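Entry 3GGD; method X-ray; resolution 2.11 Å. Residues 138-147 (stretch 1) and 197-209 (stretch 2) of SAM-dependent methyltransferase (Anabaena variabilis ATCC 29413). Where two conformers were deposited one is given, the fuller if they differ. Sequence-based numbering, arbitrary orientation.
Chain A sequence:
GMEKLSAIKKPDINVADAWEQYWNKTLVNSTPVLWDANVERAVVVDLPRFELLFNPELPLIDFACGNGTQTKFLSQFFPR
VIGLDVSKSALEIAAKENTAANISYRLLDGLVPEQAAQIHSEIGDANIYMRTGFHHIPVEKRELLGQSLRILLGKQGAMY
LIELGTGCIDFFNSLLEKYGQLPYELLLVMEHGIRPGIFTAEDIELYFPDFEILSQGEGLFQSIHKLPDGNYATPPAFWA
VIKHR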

ATOM      1  N   PRO A 138       0.119  -9.454   8.343  1.00 59.40           N
ATOM      2  CA  PRO A 138       0.714 -10.621   8.991  1.00 59.60           C
ATOM      3  C   PRO A 138       0.966 -11.738   7.969  1.00 59.67           C
ATOM      4  O   PRO A 138       0.120 -11.981   7.102  1.00 58.88           O
ATOM      5  N   VAL A 139       2.115 -12.385   8.090  1.00 59.73           N
ATOM      6  CA  VAL A 139       2.570 -13.384   7.113  1.00 60.58           C
ATOM      7  C   VAL A 139       1.549 -14.491   6.884  1.00 60.34           C
ATOM      8  O   VAL A 139       1.299 -14.874   5.739  1.00 59.23           O
ATOM      9  N   GLU A 140       0.907 -14.935   7.959  1.00 60.37           N
ATOM     10  CA  GLU A 140      -0.089 -15.992   7.854  1.00 61.81           C
ATOM     11  C   GLU A 140      -1.401 -15.574   7.141  1.00 61.29           C
ATOM     12  O   GLU A 140      -2.218 -16.417   6.838  1.00 60.81           O
ATOM     13  N   LYS A 141      -1.582 -14.287   6.853  1.00 59.75           N
ATOM     14  CA  LYS A 141      -2.749 -13.813   6.147  1.00 59.75           C
ATOM     15  C   LYS A 141      -2.440 -13.356   4.738  1.00 59.17           C
ATOM     16  O   LYS A 141      -3.351 -12.977   3.996  1.00 59.19           O
ATOM     17  N   ARG A 142      -1.169 -13.399   4.359  1.00 58.39           N
ATOM     18  CA  ARG A 142      -0.748 -12.857   3.068  1.00 59.79           C
ATOM     19  C   ARG A 142      -1.307 -13.593   1.852  1.00 59.34           C
ATOM     20  O   ARG A 142      -1.551 -12.966   0.835  1.00 58.40           O
ATOM     21  N   GLU A 143      -1.510 -14.893   1.969  1.00 59.10           N
ATOM     22  CA  GLU A 143      -2.024 -15.667   0.852  1.00 61.46           C
ATOM     23  C   GLU A 143      -3.434 -15.187   0.468  1.00 60.43           C
ATOM     24  O   GLU A 143      -3.760 -15.175  -0.694  1.00 60.28           O
ATOM     25  N   LEU A 144      -4.238 -14.771   1.446  1.00 60.37           N
ATOM     26  CA  LEU A 144      -5.583 -14.268   1.203  1.00 60.43           C
ATOM     27  C   LEU A 144      -5.511 -13.006   0.352  1.00 60.27           C
ATOM     28  O   LEU A 144      -6.267 -12.842  -0.620  1.00 59.04           O
ATOM     29  N   LEU A 145      -4.571 -12.117   0.676  1.00 59.54           N
ATOM     30  CA  LEU A 145      -4.446 -10.900  -0.101  1.00 59.38           C
ATOM     31  C   LEU A 145      -3.971 -11.265  -1.542  1.00 59.96           C
ATOM     32  O   LEU A 145      -4.452 -10.697  -2.543  1.00 58.44           O
ATOM     33  N   GLY A 146      -3.023 -12.197  -1.643  1.00 59.91           N
ATOM     34  CA  GLY A 146      -2.588 -12.663  -2.968  1.00 59.97           C
ATOM     35  C   GLY A 146      -3.792 -13.180  -3.778  1.00 60.05           C
ATOM     36  O   GLY A 146      -3.921 -12.871  -4.962  1.00 60.37           O
ATOM     37  N   GLN A 147      -4.670 -13.959  -3.146  1.00 59.95           N
ATOM     38  CA  GLN A 147      -5.911 -14.440  -3.813  1.00 60.03           C
ATOM     39  C   GLN A 147      -6.747 -13.250  -4.362  1.00 60.15           C
ATOM     40  O   GLN A 147      -7.126 -13.228  -5.545  1.00 60.04           O
ATOM     41  N   GLY A 197       6.539  -4.411   8.077  1.00 59.47           N
ATOM     42  CA  GLY A 197       7.197  -5.675   7.790  1.00 60.32           C
ATOM     43  C   GLY A 197       8.027  -5.581   6.527  1.00 60.47           C
ATOM     44  O   GLY A 197       8.413  -4.482   6.099  1.00 59.35           O
ATOM     45  N   ILE A 198       8.272  -6.752   5.925  0.50 60.76           N
ATOM     46  CA  ILE A 198       9.203  -6.931   4.788  0.50 60.98           C
ATOM     47  C   ILE A 198       8.525  -7.667   3.615  0.50 61.57           C
ATOM     48  O   ILE A 198       7.933  -8.712   3.842  0.50 61.21           O
ATOM     49  N   PHE A 199       8.626  -7.153   2.379  1.00 61.95           N
ATOM     50  CA  PHE A 199       8.134  -7.852   1.202  1.00 62.97           C
ATOM     51  C   PHE A 199       9.276  -7.903   0.177  1.00 62.97           C
ATOM     52  O   PHE A 199       9.918  -6.883  -0.098  1.00 64.26           O
ATOM     53  N   THR A 200       9.531  -9.085  -0.373  1.00 61.27           N
ATOM     54  CA  THR A 200      10.679  -9.322  -1.241  1.00 60.36           C
ATOM     55  C   THR A 200      10.337  -9.980  -2.586  1.00 60.22           C
ATOM     56  O   THR A 200       9.192 -10.439  -2.826  1.00 60.04           O
ATOM     57  N   ALA A 201      11.348 -10.079  -3.446  1.00 59.34           N
ATOM     58  CA  ALA A 201      11.232 -10.786  -4.714  1.00 59.02           C
ATOM     59  C   ALA A 201      10.808 -12.213  -4.421  1.00 59.22           C
ATOM     60  O   ALA A 201      10.046 -12.817  -5.176  1.00 59.63           O
ATOM     61  N   GLU A 202      11.312 -12.785  -3.339  1.00 59.16           N
ATOM     62  CA  GLU A 202      10.954 -14.165  -3.008  1.00 59.68           C
ATOM     63  C   GLU A 202       9.475 -14.261  -2.607  1.00 58.95           C
ATOM     64  O   GLU A 202       8.863 -15.296  -2.815  1.00 57.63           O
ATOM     65  N   ASP A 203       8.904 -13.188  -2.060  1.00 58.89           N
ATOM     66  CA  ASP A 203       7.474 -13.179  -1.763  1.00 59.37           C
ATOM     67  C   ASP A 203       6.629 -13.151  -3.040  1.00 59.78           C
ATOM     68  O   ASP A 203       5.512 -13.652  -3.038  1.00 60.21           O
ATOM     69  N   ILE A 204       7.130 -12.526  -4.108  1.00 60.60           N
ATOM     70  CA  ILE A 204       6.409 -12.528  -5.393  1.00 60.58           C
ATOM     71  C   ILE A 204       6.327 -13.991  -5.877  1.00 60.08           C
ATOM     72  O   ILE A 204       5.289 -14.440  -6.293  1.00 60.61           O
ATOM     73  N   GLU A 205       7.413 -14.730  -5.793  1.00 59.56           N
ATOM     74  CA  GLU A 205       7.390 -16.143  -6.172  1.00 60.20           C
ATOM     75  C   GLU A 205       6.485 -16.995  -5.276  1.00 59.65           C
ATOM     76  O   GLU A 205       5.804 -17.915  -5.748  1.00 59.73           O
ATOM     77  N   LEU A 206       6.468 -16.686  -3.983  1.00 59.29           N
ATOM     78  CA  LEU A 206       5.716 -17.455  -3.005  1.00 58.33           C
ATOM     79  C   LEU A 206       4.221 -17.257  -3.229  1.00 58.54           C
ATOM     80  O   LEU A 206       3.487 -18.239  -3.296  1.00 57.45           O
ATOM     81  N   TYR A 207       3.770 -16.005  -3.325  1.00 57.21           N
ATOM     82  CA  TYR A 207       2.343 -15.720  -3.439  1.00 57.63           C
ATOM     83  C   TYR A 207       1.814 -15.669  -4.857  1.00 58.29           C
ATOM     84  O   TYR A 207       0.591 -15.854  -5.064  1.00 58.77           O
ATOM     85  N   PHE A 208       2.712 -15.444  -5.818  1.00 58.38           N
ATOM     86  CA  PHE A 208       2.343 -15.300  -7.216  1.00 58.19           C
ATOM     87  C   PHE A 208       3.191 -16.140  -8.136  1.00 57.57           C
ATOM     88  O   PHE A 208       3.779 -15.644  -9.081  1.00 57.04           O
ATOM     89  N   PRO A 209       3.236 -17.434  -7.891  1.00 57.11           N
ATOM     90  CA  PRO A 209       4.082 -18.270  -8.735  1.00 57.51           C
ATOM     91  C   PRO A 209       3.603 -18.311 -10.210  1.00 58.25           C
ATOM     92  O   PRO A 209       4.375 -18.658 -11.097  1.00 58.15           O
TER

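Stretch 2 meets stretch 1 through a small contact that buries 393 Å² in total. R142 and Y207 supply most of it, and both point their CA-to-CB bonds toward the opposing stretch.

G197 has no side chain, and the contact begins in earnest with the backbone of I198. R142 (m, t, t) is extended and carries its guanidinium across to this carbonyl. R142 NH1 donates to I198 O at 3.1 Å, and R142 NH2 donates to the same I198 O at 3.2 Å. The oxygen lies at the guanidinium edge, near its plane, where both nitrogens can reach it. The I198 side chain (m, t) starts sideways and its end leads away; being hydrocarbon, it could take no part in the hydrogen bonds, which go to the carbonyl.

F199 is buried, with chi1 t. Its ring atom CD2 lies 3.9 Å from R142 NH1, in an oblique approach.

T200 does not touch stretch 1, but it is hydrogen-bonded to D203, which does. It is the N-cap of helix 201-207, with chi1 p. T200 OG1 accepts from D203 N at 3.1 Å, and T200 N donates to D203 OD2 at 3.0 Å. Each residue thus binds the other's backbone amide through its side chain.

A201, E202, I204 and E205 make no contact with stretch 1. D203 (chi1 m) points toward it. D203 OD2 forms a long salt bridge with R142 NH1, at 3.6 Å, near the guanidinium plane. Water 1 adds a second link: it donates to D203 OD1 at 2.6 Å and accepts a weak bond from R142 NH1 at 2.9 Å. The same water is hydrogen-bonded to Y207 OH at 2.7 Å. It therefore joins three side chains from the two stretches.

Y207, with chi1 m, is buried and sets its ring against the start of helix 142-147, with R142 CB and E143 N approaching obliquely. Y207 CZ is 3.4 Å from R142 CB, and Y207 CE1 is 3.8 Å from E143 N. Its hydroxyl end reaches V139 (chi1 t), with Y207 OH 4.0 Å from V139 CG1. The end of E143 (t, p) brings OE1 to 4.0 Å from Y207 CD1. Water 2 donates to E143 OE1 at 2.8 Å and to Y207 O at 2.9 Å, bridging side chain to backbone.

F208 follows the helix. Its CA-to-CB bond points sideways, but the end of the ring (chi1 m) comes nearer, placing F208 CE1 3.7 Å from G146 O. P209 does not reach stretch 1.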

ATOM      1  CB  PRO A 138      -0.358 -11.041  10.007  1.00 58.98           C
ATOM      2  CG  PRO A 138      -1.045  -9.746  10.310  1.00 59.06           C
ATOM      3  CD  PRO A 138      -1.117  -9.034   9.021  1.00 59.54           C
ATOM      4  CB  VAL A 139       3.972 -13.934   7.493  1.00 61.23           C
ATOM      5  CG1 VAL A 139       4.343 -15.190   6.668  1.00 62.31           C
ATOM      6  CG2 VAL A 139       4.986 -12.807   7.271  1.00 61.57           C
ATOM      7  CB  GLU A 140      -0.395 -16.599   9.226  1.00 63.32           C
ATOM      8  CG  GLU A 140      -1.107 -15.636  10.182  1.00 69.17           C
ATOM      9  CD  GLU A 140      -0.185 -14.663  10.991  1.00 75.88           C
ATOM     10  OE1 GLU A 140       1.055 -14.456  10.693  1.00 72.10           O
ATOM     11  OE2 GLU A 140      -0.775 -14.113  11.968  1.00 81.64           O
ATOM     12  CB  LYS A 141      -3.389 -12.681   6.949  1.00 60.80           C
ATOM     13  CG  LYS A 141      -4.040 -13.257   8.223  1.00 62.68           C
ATOM     14  CD  LYS A 141      -4.230 -12.189   9.243  1.00 67.73           C
ATOM     15  CE  LYS A 141      -4.923 -12.726  10.572  1.00 68.98           C
ATOM     16  NZ  LYS A 141      -4.754 -11.658  11.665  1.00 68.12           N
ATOM     17  CB  ARG A 142       0.779 -12.773   2.966  1.00 59.47           C
ATOM     18  CG  ARG A 142       1.346 -11.635   3.809  1.00 60.62           C
ATOM     19  CD  ARG A 142       2.869 -11.594   3.770  1.00 61.02           C
ATOM     20  NE  ARG A 142       3.394 -10.425   4.498  1.00 61.31           N
ATOM     21  CZ  ARG A 142       4.650  -9.977   4.397  1.00 61.92           C
ATOM     22  NH1 ARG A 142       5.521 -10.593   3.598  1.00 60.68           N
ATOM     23  NH2 ARG A 142       5.028  -8.904   5.089  1.00 61.72           N
ATOM     24  CB  GLU A 143      -1.978 -17.178   1.174  1.00 62.72           C
ATOM     25  CG  GLU A 143      -2.844 -18.089   0.256  1.00 71.57           C
ATOM     26  CD  GLU A 143      -2.405 -18.171  -1.251  1.00 80.91           C
ATOM     27  OE1 GLU A 143      -1.282 -17.737  -1.628  1.00 86.42           O
ATOM     28  OE2 GLU A 143      -3.212 -18.709  -2.058  1.00 87.11           O
ATOM     29  CB  LEU A 144      -6.303 -14.011   2.537  1.00 60.76           C
ATOM     30  CG  LEU A 144      -6.681 -15.246   3.377  1.00 60.42           C
ATOM     31  CD1 LEU A 144      -7.069 -14.863   4.820  1.00 59.10           C
ATOM     32  CD2 LEU A 144      -7.827 -16.067   2.722  1.00 61.23           C
ATOM     33  CB  LEU A 145      -3.485  -9.910   0.578  1.00 59.18           C
ATOM     34  CG  LEU A 145      -3.252  -8.563  -0.131  1.00 60.04           C
ATOM     35  CD1 LEU A 145      -4.550  -7.853  -0.459  1.00 60.28           C
ATOM     36  CD2 LEU A 145      -2.295  -7.638   0.693  1.00 59.83           C
ATOM     37  CB  GLN A 147      -6.733 -15.289  -2.868  1.00 59.12           C
ATOM     38  CG  GLN A 147      -6.068 -16.622  -2.524  1.00 61.32           C
ATOM     39  CD  GLN A 147      -6.853 -17.432  -1.503  1.00 63.37           C
ATOM     40  OE1 GLN A 147      -6.292 -18.251  -0.818  1.00 75.93           O
ATOM     41  NE2 GLN A 147      -8.119 -17.217  -1.414  1.00 67.23           N
ATOM     42  CB  ILE A 198      10.417  -7.796   5.259  0.50 60.99           C
ATOM     43  CG1 ILE A 198      11.119  -7.167   6.481  0.50 60.68           C
ATOM     44  CG2 ILE A 198      11.439  -8.026   4.120  0.50 60.60           C
ATOM     45  CD1 ILE A 198      11.936  -8.177   7.327  0.50 61.16           C
ATOM     46  CB  PHE A 199       6.892  -7.164   0.632  1.00 64.02           C
ATOM     47  CG  PHE A 199       6.135  -8.007  -0.339  1.00 64.61           C
ATOM     48  CD1 PHE A 199       6.442  -7.967  -1.691  1.00 65.87           C
ATOM     49  CD2 PHE A 199       5.145  -8.854   0.096  1.00 65.79           C
ATOM     50  CE1 PHE A 199       5.765  -8.743  -2.586  1.00 66.59           C
ATOM     51  CE2 PHE A 199       4.449  -9.664  -0.793  1.00 65.13           C
ATOM     52  CZ  PHE A 199       4.746  -9.594  -2.139  1.00 66.06           C
ATOM     53  CB  THR A 200      11.641 -10.290  -0.543  1.00 60.44           C
ATOM     54  OG1 THR A 200      11.045 -11.586  -0.532  1.00 60.17           O
ATOM     55  CG2 THR A 200      11.947  -9.874   0.924  1.00 60.13           C
ATOM     56  CB  ALA A 201      12.593 -10.790  -5.487  1.00 58.96           C
ATOM     57  CB  GLU A 202      11.848 -14.757  -1.918  1.00 59.83           C
ATOM     58  CG  GLU A 202      13.303 -14.978  -2.350  1.00 65.09           C
ATOM     59  CD  GLU A 202      14.095 -13.644  -2.591  1.00 72.26           C
ATOM     60  OE1 GLU A 202      13.761 -12.560  -1.994  1.00 71.42           O
ATOM     61  OE2 GLU A 202      15.050 -13.689  -3.414  1.00 77.81           O
ATOM     62  CB  ASP A 203       7.071 -12.016  -0.838  1.00 59.26           C
ATOM     63  CG  ASP A 203       7.577 -12.198   0.599  1.00 60.50           C
ATOM     64  OD1 ASP A 203       7.450 -13.313   1.177  1.00 59.04           O
ATOM     65  OD2 ASP A 203       8.101 -11.203   1.158  1.00 58.14           O
ATOM     66  CB  ILE A 204       7.078 -11.687  -6.485  1.00 60.69           C
ATOM     67  CG1 ILE A 204       7.133 -10.199  -6.105  1.00 61.45           C
ATOM     68  CG2 ILE A 204       6.344 -11.907  -7.840  1.00 60.21           C
ATOM     69  CD1 ILE A 204       5.807  -9.528  -5.982  1.00 62.44           C
ATOM     70  CB  GLU A 205       8.801 -16.713  -6.176  1.00 60.15           C
ATOM     71  CG  GLU A 205       8.883 -18.210  -6.484  1.00 64.74           C
ATOM     72  CD  GLU A 205       8.354 -18.593  -7.885  1.00 68.76           C
ATOM     73  OE1 GLU A 205       8.359 -17.750  -8.803  1.00 71.53           O
ATOM     74  OE2 GLU A 205       7.968 -19.768  -8.081  1.00 74.04           O
ATOM     75  CB  LEU A 206       6.100 -17.043  -1.569  1.00 58.47           C
ATOM     76  CG  LEU A 206       5.395 -17.701  -0.382  1.00 57.67           C
ATOM     77  CD1 LEU A 206       5.557 -19.240  -0.363  1.00 55.39           C
ATOM     78  CD2 LEU A 206       5.905 -17.115   0.964  1.00 58.55           C
ATOM     79  CB  TYR A 207       1.948 -14.420  -2.687  1.00 57.09           C
ATOM     80  CG  TYR A 207       2.316 -14.505  -1.225  1.00 56.51           C
ATOM     81  CD1 TYR A 207       1.732 -15.452  -0.403  1.00 55.77           C
ATOM     82  CD2 TYR A 207       3.331 -13.696  -0.690  1.00 58.44           C
ATOM     83  CE1 TYR A 207       2.120 -15.589   0.932  1.00 58.50           C
ATOM     84  CE2 TYR A 207       3.734 -13.818   0.649  1.00 58.36           C
ATOM     85  CZ  TYR A 207       3.129 -14.758   1.448  1.00 58.24           C
ATOM     86  OH  TYR A 207       3.528 -14.873   2.756  1.00 58.84           O
ATOM     87  CB  PHE A 208       2.450 -13.837  -7.649  1.00 59.41           C
ATOM     88  CG  PHE A 208       1.629 -12.881  -6.801  1.00 60.28           C
ATOM     89  CD1 PHE A 208       0.250 -12.799  -6.951  1.00 60.73           C
ATOM     90  CD2 PHE A 208       2.248 -12.044  -5.872  1.00 60.83           C
ATOM     91  CE1 PHE A 208      -0.506 -11.921  -6.151  1.00 63.56           C
ATOM     92  CE2 PHE A 208       1.503 -11.169  -5.084  1.00 60.78           C
ATOM     93  CZ  PHE A 208       0.121 -11.103  -5.223  1.00 61.29           C
ATOM     94  CB  PRO A 209       3.992 -19.654  -8.072  1.00 56.91           C
ATOM     95  CG  PRO A 209       2.690 -19.621  -7.384  1.00 57.19           C
ATOM     96  CD  PRO A 209       2.503 -18.205  -6.891  1.00 57.60           C
TER
HETATM   97  O   HOH W   1       5.839 -13.494   3.261  1.00 48.81           O
HETATM   98  O   HOH W   2      -1.883 -15.871  -3.643  1.00 52.09           O